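Local coordinates for FEZ-1 protein (Fluoribacter gormanii, PDB 5WCK) that probably hydrolyses beta-lactam antibiotics as a monomeric, zinc-dependent metallo-beta-lactamase of subclass B3, at residues P10-A14 with N233-V237; P147-R151 with I187-K191. The protein carries 2 engineered substitutions. The contacts are given in a common frame with arbitrary orientation. Residues are numbered along the deposited sequence.

Overall arrangement
Both contacts are largely buried, yet they lie on opposite sides of the chain's centre, their own centres about 34 Å apart and their nearest atoms about 20 Å apart. They share no helix or strand. Contact 1 joins the outermost strand 11-14 of the seven-stranded sheet to the turn before the C-terminal helix 239-262, through apolar side chains and one amide-to-carbonyl hydrogen bond, away from the zinc ions. Contact 2 is nested within the long stretch of chain that contact 1 closes. It is loop against loop, with an arginine and a tyrosine instead of a hydrocarbon cluster, its Thr188 edge is exposed, and it carries a zinc ligand.

Contact 1: residues P10-A14 with N233-V237; sequences PFRIA and NNPFV
An Asx turn inside a type I beta turn, Asn234 to Val237, meets the edge strand 11-14 where that strand ends in a classic beta bulge. Ile13 and Ala14 form the bulge, both facing Leu17; Ile13 has left the extended conformation (phi/psi -81/-55), while Phe11 and Ala14 keep it. Across the gap the CA atoms of Ile13 and Phe236 lie 6.8 Å apart, those of Ala14 and Asn234 7.8 Å. Asn234, with chi1 in t, uses both ends of its amide. Asn234 OD1 accepts from Phe236 N at 3.0 Å and closes the Asx turn, and Asn234 ND2 donates to Ile13 O at 2.8 Å, a carbonyl at the bulge. Val237 N reaches Asn234 O at 3.2 Å to complete the beta turn. The turn directs Phe236 (chi1 m) toward the strand, where Phe236 CB lies 4.0 Å from Ile13 CG2. Phe11 CE2 (chi1 p) comes 3.5 Å from Phe236 CE2; the planes are 30° apart and the centroids 5.3 Å, so the two rings are nearly parallel but offset, with little overlap. Asn234 ND2 is also hydrogen-bonded to Asp162 OD2, at the end of strand 154-162. Phe11 continues onto Tyr19 of strand 17-19 and onto Leu221, Tyr225 and Leu228 of helix 221-229, while Ile13 and Ala14 rest on strand 210-213, tying the sheet edge to the other sheet.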
ATOM      1  N   PRO A  10      11.212  12.184   5.659  1.00  8.11           N
ATOM      2  CA  PRO A  10      11.557  10.880   5.095  1.00  8.34           C
ATOM      3  C   PRO A  10      12.681  10.231   5.909  1.00  8.88           C
ATOM      4  O   PRO A  10      13.481  10.936   6.559  1.00  9.84           O
ATOM      5  CB  PRO A  10      11.977  11.236   3.666  1.00  9.34           C
ATOM      6  CG  PRO A  10      12.582  12.632   3.799  1.00 10.07           C
ATOM      7  CD  PRO A  10      11.710  13.305   4.842  1.00 11.36           C
ATOM      8  N   PHE A  11      12.771   8.898   5.879  1.00  7.12           N
ATOM      9  CA  PHE A  11      13.750   8.192   6.674  1.00  6.48           C
ATOM     10  C   PHE A  11      13.941   6.781   6.124  1.00  8.01           C
ATOM     11  O   PHE A  11      13.093   6.299   5.373  1.00  9.18           O
ATOM     12  CB  PHE A  11      13.366   8.151   8.161  1.00  7.31           C
ATOM     13  CG  PHE A  11      12.089   7.413   8.461  1.00  6.35           C
ATOM     14  CD1 PHE A  11      10.870   8.058   8.340  1.00  6.95           C
ATOM     15  CD2 PHE A  11      12.117   6.083   8.846  1.00  6.13           C
ATOM     16  CE1 PHE A  11       9.698   7.372   8.613  1.00  7.63           C
ATOM     17  CE2 PHE A  11      10.947   5.399   9.108  1.00  9.32           C
ATOM     18  CZ  PHE A  11       9.747   6.048   8.982  1.00  8.35           C
ATOM     19  N   ARG A  12      15.062   6.170   6.489  1.00  8.44           N
ATOM     20  CA  ARG A  12      15.316   4.775   6.194  1.00  9.03           C
ATOM     21  C   ARG A  12      14.606   3.889   7.223  1.00  8.14           C
ATOM     22  O   ARG A  12      14.835   4.004   8.431  1.00  9.58           O
ATOM     23  CB  ARG A  12      16.822   4.502   6.164  1.00  8.89           C
ATOM     24  CG  ARG A  12      17.194   3.157   5.573  1.00 10.44           C
ATOM     25  CD  ARG A  12      18.659   3.097   5.178  1.00 16.22           C
ATOM     26  NE  ARG A  12      19.459   3.026   6.381  1.00 17.95           N
ATOM     27  CZ  ARG A  12      19.696   1.908   7.050  1.00 32.57           C
ATOM     28  NH1 ARG A  12      19.255   0.755   6.576  1.00 20.19           N
ATOM     29  NH2 ARG A  12      20.378   1.936   8.187  1.00 23.80           N
ATOM     30  N   ILE A  13      13.780   2.949   6.736  1.00  7.66           N
ATOM     31  CA  ILE A  13      13.072   2.013   7.601  1.00  7.47           C
ATOM     32  C   ILE A  13      14.018   0.874   7.996  1.00  9.96           C
ATOM     33  O   ILE A  13      14.226   0.589   9.150  1.00 11.29           O
ATOM     34  CB  ILE A  13      11.795   1.486   6.918  1.00  9.53           C
ATOM     35  CG1 ILE A  13      10.788   2.606   6.633  1.00  7.84           C
ATOM     36  CG2 ILE A  13      11.177   0.358   7.744  1.00 10.04           C
ATOM     37  CD1 ILE A  13       9.681   2.276   5.634  1.00  7.89           C
ATOM     38  N   ALA A  14      14.603   0.218   6.997  1.00  7.45           N
ATOM     39  CA  ALA A  14      15.499  -0.938   7.189  1.00 10.16           C
ATOM     40  C   ALA A  14      16.097  -1.273   5.829  1.00 10.66           C
ATOM     41  O   ALA A  14      15.452  -1.067   4.819  1.00  8.78           O
ATOM     42  CB  ALA A  14      14.731  -2.121   7.726  1.00 11.07           C
ATOM     43  N   ASN A 233      16.650   0.576  18.732  1.00 30.52           N
ATOM     44  CA  ASN A 233      16.830  -0.609  17.850  1.00 51.27           C
ATOM     45  C   ASN A 233      15.483  -0.772  17.208  1.00 32.93           C
ATOM     46  O   ASN A 233      14.521  -0.930  17.913  1.00 37.67           O
ATOM     47  CB  ASN A 233      17.011  -1.947  18.554  1.00 35.79           C
ATOM     48  N   ASN A 234      15.594  -0.944  15.934  1.00 20.54           N
ATOM     49  CA  ASN A 234      14.567  -0.714  14.925  1.00 16.95           C
ATOM     50  C   ASN A 234      13.158  -0.858  15.467  1.00 11.91           C
ATOM     51  O   ASN A 234      12.721  -1.922  15.600  1.00 11.99           O
ATOM     52  CB  ASN A 234      14.888  -1.533  13.694  1.00 15.33           C
ATOM     53  CG  ASN A 234      14.254  -0.854  12.519  1.00 16.04           C
ATOM     54  OD1 ASN A 234      13.298  -0.137  12.707  1.00 18.08           O
ATOM     55  ND2 ASN A 234      14.795  -1.089  11.346  1.00 19.76           N
ATOM     56  N   PRO A 235      12.495   0.255  15.794  1.00  9.96           N
ATOM     57  CA  PRO A 235      11.115   0.171  16.251  1.00 10.36           C
ATOM     58  C   PRO A 235      10.104  -0.268  15.176  1.00  6.90           C
ATOM     59  O   PRO A 235       8.976  -0.623  15.541  1.00 11.00           O
ATOM     60  CB  PRO A 235      10.773   1.596  16.697  1.00 14.87           C
ATOM     61  CG  PRO A 235      11.761   2.468  15.966  1.00 14.99           C
ATOM     62  CD  PRO A 235      13.009   1.631  15.814  1.00 18.33           C
ATOM     63  N   PHE A 236      10.541  -0.305  13.905  1.00  7.29           N
ATOM     64  CA  PHE A 236       9.662  -0.765  12.836  1.00  6.50           C
ATOM     65  C   PHE A 236       9.694  -2.296  12.769  1.00  6.69           C
ATOM     66  O   PHE A 236       8.871  -2.874  12.094  1.00  7.33           O
ATOM     67  CB  PHE A 236       9.998  -0.086  11.510  1.00  6.20           C
ATOM     68  CG  PHE A 236       9.624   1.373  11.542  1.00  6.39           C
ATOM     69  CD1 PHE A 236       8.322   1.768  11.316  1.00  5.92           C
ATOM     70  CD2 PHE A 236      10.544   2.329  11.949  1.00  7.75           C
ATOM     71  CE1 PHE A 236       7.945   3.099  11.433  1.00  7.35           C
ATOM     72  CE2 PHE A 236      10.175   3.658  12.051  1.00  7.14           C
ATOM     73  CZ  PHE A 236       8.877   4.039  11.812  1.00  6.62           C
ATOM     74  N   VAL A 237      10.613  -2.941  13.485  1.00  6.79           N
ATOM     75  CA  VAL A 237      10.533  -4.405  13.712  1.00  6.20           C
ATOM     76  C   VAL A 237       9.500  -4.613  14.813  1.00  6.31           C
ATOM     77  O   VAL A 237       9.749  -4.316  15.985  1.00  8.79           O
ATOM     78  CB  VAL A 237      11.902  -5.028  14.067  1.00  5.85           C
ATOM     79  CG1 VAL A 237      11.783  -6.513  14.407  1.00  8.85           C
ATOM     80  CG2 VAL A 237      12.904  -4.807  12.966  1.00  7.71           C
TER

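Contact 2: residues P147-R151 with I187-K191; sequences PGHTR and ITYPK. With ZN (zinc ion), chain D.
Neither segment is regular helix or strand. Residues 147-151 fold back on themselves: Gly148 N donates to Thr150 O at 3.0 Å, and Gly148 adopts phi/psi 131/-62, where a CB would jam against the preceding carbonyl. Segment 187-191 ends with Lys191 at the N-cap of helix 192-204. The CA atoms of Gly148 and Lys191 lie 8.2 Å apart, those of Arg151 and Tyr189 8.1 Å. Tyr189 (chi1 t) points its ring into this gap. Tyr189 OH reaches 3.9 Å from Pro147 CB and is hydrogen-bonded to Asp195 of the helix; it also lies 3.2 Å from Gly148 N, but at an angle too poor for a hydrogen bond. Arg151, m at chi1 and t at chi2 and chi3, stretches along the ring, with CG 4.1 Å from the Tyr189 centroid in a CH-pi contact over the face and NH1 3.5 Å from Tyr189 CD1. At the tip, Arg151 NH2 donates to Thr188 O at 2.8 Å. His149 (chi1 t) and Thr150 (chi1 p) turn their CB atoms away from the other segment. Thr150 OG1 is hydrogen-bonded to Asp97, and His149 NE2 binds zinc at 2.1 Å, alongside a water at 2.0 Å from the zinc, His71 and His73. A loop that brings in the third histidine of this zinc site, here packed against the lead-in to helix 192-204, is characteristic of the metallo-beta-lactamase fold.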
ATOM      1  N   PRO A 147      -7.466  -9.617  -1.410  1.00  5.19           N
ATOM      2  CA  PRO A 147      -8.617  -8.873  -1.903  1.00  5.81           C
ATOM      3  C   PRO A 147      -9.717  -8.672  -0.864  1.00  5.52           C
ATOM      4  O   PRO A 147      -9.694  -9.247   0.229  1.00  6.84           O
ATOM      5  CB  PRO A 147      -9.093  -9.775  -3.044  1.00  7.49           C
ATOM      6  CG  PRO A 147      -8.820 -11.167  -2.532  1.00  8.44           C
ATOM      7  CD  PRO A 147      -7.518 -11.040  -1.775  1.00  6.20           C
ATOM      8  N   GLY A 148     -10.666  -7.824  -1.244  1.00  5.87           N
ATOM      9  CA  GLY A 148     -11.830  -7.479  -0.427  1.00  6.48           C
ATOM     10  C   GLY A 148     -12.012  -5.975  -0.361  1.00  6.24           C
ATOM     11  O   GLY A 148     -13.009  -5.424  -0.861  1.00  6.64           O
ATOM     12  N   HIS A 149     -11.009  -5.288   0.210  1.00  4.73           N
ATOM     13  CA  HIS A 149     -11.002  -3.830   0.272  1.00  5.98           C
ATOM     14  C   HIS A 149     -11.084  -3.235  -1.139  1.00  4.98           C
ATOM     15  O   HIS A 149     -11.805  -2.258  -1.364  1.00  6.18           O
ATOM     16  CB  HIS A 149      -9.803  -3.320   1.086  1.00  6.00           C
ATOM     17  CG  HIS A 149      -9.798  -1.841   1.205  1.00  6.12           C
ATOM     18  ND1 HIS A 149     -10.541  -1.163   2.155  1.00  6.16           N
ATOM     19  CD2 HIS A 149      -9.182  -0.910   0.448  1.00  5.28           C
ATOM     20  CE1 HIS A 149     -10.360   0.149   1.977  1.00  6.30           C
ATOM     21  NE2 HIS A 149      -9.528   0.329   0.933  1.00  5.77           N
ATOM     22  N   THR A 150     -10.274  -3.782  -2.047  1.00  5.52           N
ATOM     23  CA  THR A 150     -10.472  -3.657  -3.483  1.00  5.64           C
ATOM     24  C   THR A 150     -10.312  -5.047  -4.077  1.00  6.00           C
ATOM     25  O   THR A 150      -9.857  -5.981  -3.418  1.00  6.99           O
ATOM     26  CB  THR A 150      -9.498  -2.681  -4.162  1.00  5.32           C
ATOM     27  OG1 THR A 150      -8.198  -3.275  -4.155  1.00  5.19           O
ATOM     28  CG2 THR A 150      -9.483  -1.310  -3.535  1.00  7.46           C
ATOM     29  N   ARG A 151     -10.750  -5.207  -5.326  1.00  5.59           N
ATOM     30  CA  ARG A 151     -10.697  -6.529  -5.949  1.00  5.39           C
ATOM     31  C   ARG A 151      -9.248  -7.015  -6.056  1.00  4.80           C
ATOM     32  O   ARG A 151      -9.001  -8.222  -5.984  1.00  5.85           O
ATOM     33  CB  ARG A 151     -11.275  -6.454  -7.363  1.00  6.91           C
ATOM     34  CG  ARG A 151     -12.738  -6.059  -7.432  1.00  7.17           C
ATOM     35  CD  ARG A 151     -13.137  -5.932  -8.890  1.00  8.26           C
ATOM     36  NE  ARG A 151     -14.528  -5.580  -9.128  1.00  6.48           N
ATOM     37  CZ  ARG A 151     -15.548  -6.423  -9.136  1.00  7.49           C
ATOM     38  NH1 ARG A 151     -15.367  -7.701  -8.827  1.00 10.19           N
ATOM     39  NH2 ARG A 151     -16.761  -5.956  -9.438  1.00  6.67           N
ATOM     40  N   ILE A 187     -24.085  -6.936  -5.242  1.00  6.82           N
ATOM     41  CA  ILE A 187     -24.542  -7.046  -6.638  1.00  8.65           C
ATOM     42  C   ILE A 187     -23.390  -6.951  -7.639  1.00  9.48           C
ATOM     43  O   ILE A 187     -23.425  -7.652  -8.670  1.00  9.53           O
ATOM     44  CB  ILE A 187     -25.607  -5.964  -6.894  1.00  7.94           C
ATOM     45  CG1 ILE A 187     -26.846  -6.158  -6.020  1.00  9.36           C
ATOM     46  CG2 ILE A 187     -25.946  -5.835  -8.378  1.00 10.67           C
ATOM     47  CD1 ILE A 187     -27.670  -7.392  -6.335  1.00 14.02           C
ATOM     48  N   THR A 188     -22.389  -6.092  -7.370  1.00  6.78           N
ATOM     49  CA  THR A 188     -21.318  -5.861  -8.338  1.00  7.86           C
ATOM     50  C   THR A 188     -20.099  -6.760  -8.078  1.00  7.10           C
ATOM     51  O   THR A 188     -19.331  -7.051  -8.988  1.00  8.92           O
ATOM     52  CB  THR A 188     -20.916  -4.384  -8.348  1.00  7.76           C
ATOM     53  OG1 THR A 188     -20.472  -4.045  -7.029  1.00  8.06           O
ATOM     54  CG2 THR A 188     -22.061  -3.481  -8.766  1.00 11.31           C
ATOM     55  N   TYR A 189     -19.907  -7.155  -6.814  1.00  7.01           N
ATOM     56  CA  TYR A 189     -18.719  -7.903  -6.352  1.00  8.21           C
ATOM     57  C   TYR A 189     -19.178  -9.036  -5.451  1.00  7.20           C
ATOM     58  O   TYR A 189     -18.999  -9.004  -4.241  1.00  8.53           O
ATOM     59  CB  TYR A 189     -17.788  -6.913  -5.656  1.00  8.29           C
ATOM     60  CG  TYR A 189     -16.440  -7.387  -5.152  1.00  6.60           C
ATOM     61  CD1 TYR A 189     -15.879  -8.614  -5.480  1.00  8.02           C
ATOM     62  CD2 TYR A 189     -15.717  -6.546  -4.318  1.00  7.06           C
ATOM     63  CE1 TYR A 189     -14.641  -9.003  -4.983  1.00  6.61           C
ATOM     64  CE2 TYR A 189     -14.464  -6.898  -3.848  1.00  6.69           C
ATOM     65  CZ  TYR A 189     -13.944  -8.148  -4.136  1.00  6.34           C
ATOM     66  OH  TYR A 189     -12.702  -8.481  -3.658  1.00  7.37           O
ATOM     67  N   PRO A 190     -19.830 -10.080  -6.002  1.00  6.63           N
ATOM     68  CA  PRO A 190     -20.427 -11.110  -5.163  1.00  7.00           C
ATOM     69  C   PRO A 190     -19.459 -11.841  -4.228  1.00  7.54           C
ATOM     70  O   PRO A 190     -19.875 -12.284  -3.145  1.00  8.04           O
ATOM     71  CB  PRO A 190     -21.016 -12.103  -6.178  1.00  7.91           C
ATOM     72  CG  PRO A 190     -21.230 -11.269  -7.422  1.00 10.02           C
ATOM     73  CD  PRO A 190     -20.140 -10.233  -7.435  1.00  9.26           C
ATOM     74  N   LYS A 191     -18.195 -11.947  -4.640  1.00  8.60           N
ATOM     75  CA  LYS A 191     -17.220 -12.716  -3.827  1.00  8.37           C
ATOM     76  C   LYS A 191     -16.528 -11.823  -2.784  1.00  9.28           C
ATOM     77  O   LYS A 191     -15.525 -12.247  -2.183  1.00  7.87           O
ATOM     78  CB  LYS A 191     -16.180 -13.364  -4.739  1.00  9.44           C
ATOM     79  CG  LYS A 191     -16.753 -14.475  -5.611  1.00 12.58           C
ATOM     80  CD  LYS A 191     -15.736 -15.260  -6.386  1.00 18.63           C
ATOM     81  CE  LYS A 191     -16.389 -16.411  -7.123  1.00 32.51           C
ATOM     82  NZ  LYS A 191     -15.403 -17.162  -7.937  1.00 46.28           N
TER
HETATM   83 ZN    ZN D 302      -8.885   2.085   0.026  1.00  8.50          ZN
HETATM   84  O   HOH W   1      -8.292   3.787   0.819  1.00 18.67           O